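PDB 3I2D: E3 SUMO-protein ligase SIZ1, which acts as an E3 ligase that promotes attachment of the ubiquitin-like modifier SUMO to septins and to the replication clamp PCNA. Local coordinates for residues V87-G92 / T192-L197. Residues are numbered along the deposited sequence; the frame is centred on the assembly and turned at random.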
loop_
_atom_site.group_PDB
_atom_site.type_symbol
_atom_site.label_atom_id
_atom_site.label_comp_id
_atom_site.label_asym_id
_atom_site.label_seq_id
_atom_site.Cartn_x
_atom_site.Cartn_y
_atom_site.Cartn_z
ATOM N N VAL A 87 2.380 -7.067 -24.602
ATOM C CA VAL A 87 1.427 -6.241 -25.315
ATOM C C VAL A 87 2.266 -5.518 -26.355
ATOM O O VAL A 87 3.260 -4.863 -26.026
ATOM C CB VAL A 87 0.750 -5.229 -24.375
ATOM C CG1 VAL A 87 -0.062 -4.224 -25.179
ATOM C CG2 VAL A 87 -0.160 -5.958 -23.410
ATOM N N GLU A 88 1.877 -5.650 -27.614
ATOM C CA GLU A 88 2.616 -5.020 -28.703
ATOM C C GLU A 88 2.073 -3.661 -29.118
ATOM O O GLU A 88 0.985 -3.251 -28.707
ATOM C CB GLU A 88 2.620 -5.941 -29.923
ATOM C CG GLU A 88 3.610 -7.094 -29.855
ATOM C CD GLU A 88 3.477 -8.042 -31.041
ATOM O OE1 GLU A 88 4.428 -8.821 -31.291
ATOM O OE2 GLU A 88 2.419 -8.013 -31.718
ATOM N N VAL A 89 2.852 -2.969 -29.939
ATOM C CA VAL A 89 2.471 -1.674 -30.471
ATOM C C VAL A 89 1.642 -1.964 -31.712
ATOM O O VAL A 89 2.127 -2.596 -32.649
ATOM C CB VAL A 89 3.706 -0.886 -30.847
ATOM C CG1 VAL A 89 3.311 0.461 -31.419
ATOM C CG2 VAL A 89 4.569 -0.701 -29.612
ATOM N N THR A 90 0.394 -1.511 -31.716
ATOM C CA THR A 90 -0.522 -1.772 -32.828
ATOM C C THR A 90 -1.456 -0.590 -32.966
ATOM O O THR A 90 -1.807 0.027 -31.970
ATOM C CB THR A 90 -1.374 -3.060 -32.565
ATOM O OG1 THR A 90 -2.354 -3.225 -33.596
ATOM C CG2 THR A 90 -2.100 -2.958 -31.241
ATOM N N GLY A 91 -1.854 -0.271 -34.193
ATOM C CA GLY A 91 -2.750 0.859 -34.404
ATOM C C GLY A 91 -4.190 0.392 -34.387
ATOM O O GLY A 91 -5.147 1.170 -34.474
ATOM N N GLY A 92 -4.327 -0.920 -34.283
ATOM C CA GLY A 92 -5.634 -1.519 -34.224
ATOM C C GLY A 92 -5.753 -2.313 -32.944
ATOM O O GLY A 92 -5.149 -1.979 -31.919
ATOM N N THR A 192 0.852 2.658 -28.176
ATOM C CA THR A 192 2.052 3.319 -28.697
ATOM C C THR A 192 3.306 2.799 -27.996
ATOM O O THR A 192 4.417 3.101 -28.404
ATOM C CB THR A 192 2.016 4.843 -28.479
ATOM O OG1 THR A 192 1.936 5.124 -27.072
ATOM C CG2 THR A 192 0.835 5.466 -29.209
ATOM N N LYS A 193 3.123 2.021 -26.937
ATOM C CA LYS A 193 4.246 1.481 -26.191
ATOM C C LYS A 193 4.014 -0.001 -25.933
ATOM O O LYS A 193 2.890 -0.468 -26.050
ATOM C CB LYS A 193 4.374 2.245 -24.871
ATOM C CG LYS A 193 4.103 3.721 -25.041
ATOM C CD LYS A 193 4.812 4.588 -24.008
ATOM C CE LYS A 193 6.332 4.462 -24.073
ATOM N NZ LYS A 193 6.963 5.280 -22.985
ATOM N N GLU A 194 5.075 -0.742 -25.611
ATOM C CA GLU A 194 4.947 -2.164 -25.302
ATOM C C GLU A 194 4.751 -2.356 -23.804
ATOM O O GLU A 194 5.257 -1.575 -23.005
ATOM C CB GLU A 194 6.182 -2.939 -25.740
ATOM C CG GLU A 194 6.151 -3.378 -27.182
ATOM C CD GLU A 194 7.245 -4.374 -27.504
ATOM O OE1 GLU A 194 8.432 -4.036 -27.280
ATOM O OE2 GLU A 194 6.915 -5.490 -27.976
ATOM N N TYR A 195 4.007 -3.390 -23.425
ATOM C CA TYR A 195 3.765 -3.668 -22.016
ATOM C C TYR A 195 4.018 -5.145 -21.729
ATOM O O TYR A 195 3.909 -5.986 -22.610
ATOM C CB TYR A 195 2.321 -3.355 -21.623
ATOM C CG TYR A 195 1.853 -1.936 -21.849
ATOM C CD1 TYR A 195 1.633 -1.443 -23.140
ATOM C CD2 TYR A 195 1.575 -1.106 -20.768
ATOM C CE1 TYR A 195 1.138 -0.156 -23.340
ATOM C CE2 TYR A 195 1.085 0.169 -20.954
ATOM C CZ TYR A 195 0.867 0.640 -22.236
ATOM O OH TYR A 195 0.374 1.907 -22.395
ATOM N N LYS A 196 4.343 -5.467 -20.489
ATOM C CA LYS A 196 4.578 -6.856 -20.142
ATOM C C LYS A 196 3.727 -7.159 -18.914
ATOM O O LYS A 196 3.682 -6.367 -17.973
ATOM C CB LYS A 196 6.069 -7.087 -19.857
ATOM C CG LYS A 196 6.495 -8.537 -19.928
ATOM C CD LYS A 196 8.006 -8.664 -19.839
ATOM C CE LYS A 196 8.478 -10.121 -19.931
ATOM N NZ LYS A 196 8.163 -10.772 -21.241
ATOM N N LEU A 197 3.026 -8.287 -18.936
ATOM C CA LEU A 197 2.188 -8.658 -17.811
ATOM C C LEU A 197 2.784 -9.838 -17.066
ATOM O O LEU A 197 3.515 -10.632 -17.644
ATOM C CB LEU A 197 0.780 -8.997 -18.288
ATOM C CG LEU A 197 -0.010 -7.822 -18.869
ATOM C CD1 LEU A 197 0.599 -7.367 -20.197
ATOM C CD2 LEU A 197 -1.438 -8.258 -19.085
HETATM O O HOH W 1 5.460 -4.140 -30.497
#
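The backbone N of V87 donates to the carbonyl O of Y195 over 2.7 Å, nearly straight at 168°. Y195 N returns a bond to V87 O at 3.1 Å, so the two residues form a hydrogen-bonded antiparallel pair and put their side chains on the same face of the sheet. E194 CA adds a CA-H...O contact to V87 O.

V87 fits this buried place because its beta-branched end gives each neighbour a methyl of its own, CG1 for Y195 and CG2 for L197. With CG1 anti to the backbone N (chi1 170°), V87 CG1 meets the Y195 ring obliquely, 3.8 Å from Y195 CD1, while V87 CG2 reaches L197 CD1 at 3.6 Å. The large, mainly apolar ring of Y195 and the branched end of L197 suit this buried face.

Beyond the pair the character changes. V89 CG2 packs 3.8 Å from K193 C and also touches CG of E194, so a methyl covers backbone and the aliphatic part of a glutamate, where V89 and E194 are both exposed. The E88 and E194 side chains run side by side in the same direction, with E88 OE1 and E194 OE2 5.3 Å apart; exposure to solvent probably softens the repulsion between these like charges. One water accepts from V89 N and donates weakly to E194 OE2.

Past V89 the segment 87-92 leaves the segment 192-197: T90 OG1 accepts from G92 N in an ST turn, and the T90 backbone bonds to T191 of strand 182-191. The V87-Y195 pair joins strands 74-90 and 195-204 in one antiparallel sheet of the PINIT domain, and the chain turns at 91-92 into the second. M125 of strand 117-125 touches Y195, and L186 of strand 182-191, in the second sheet, meets V87 and L197.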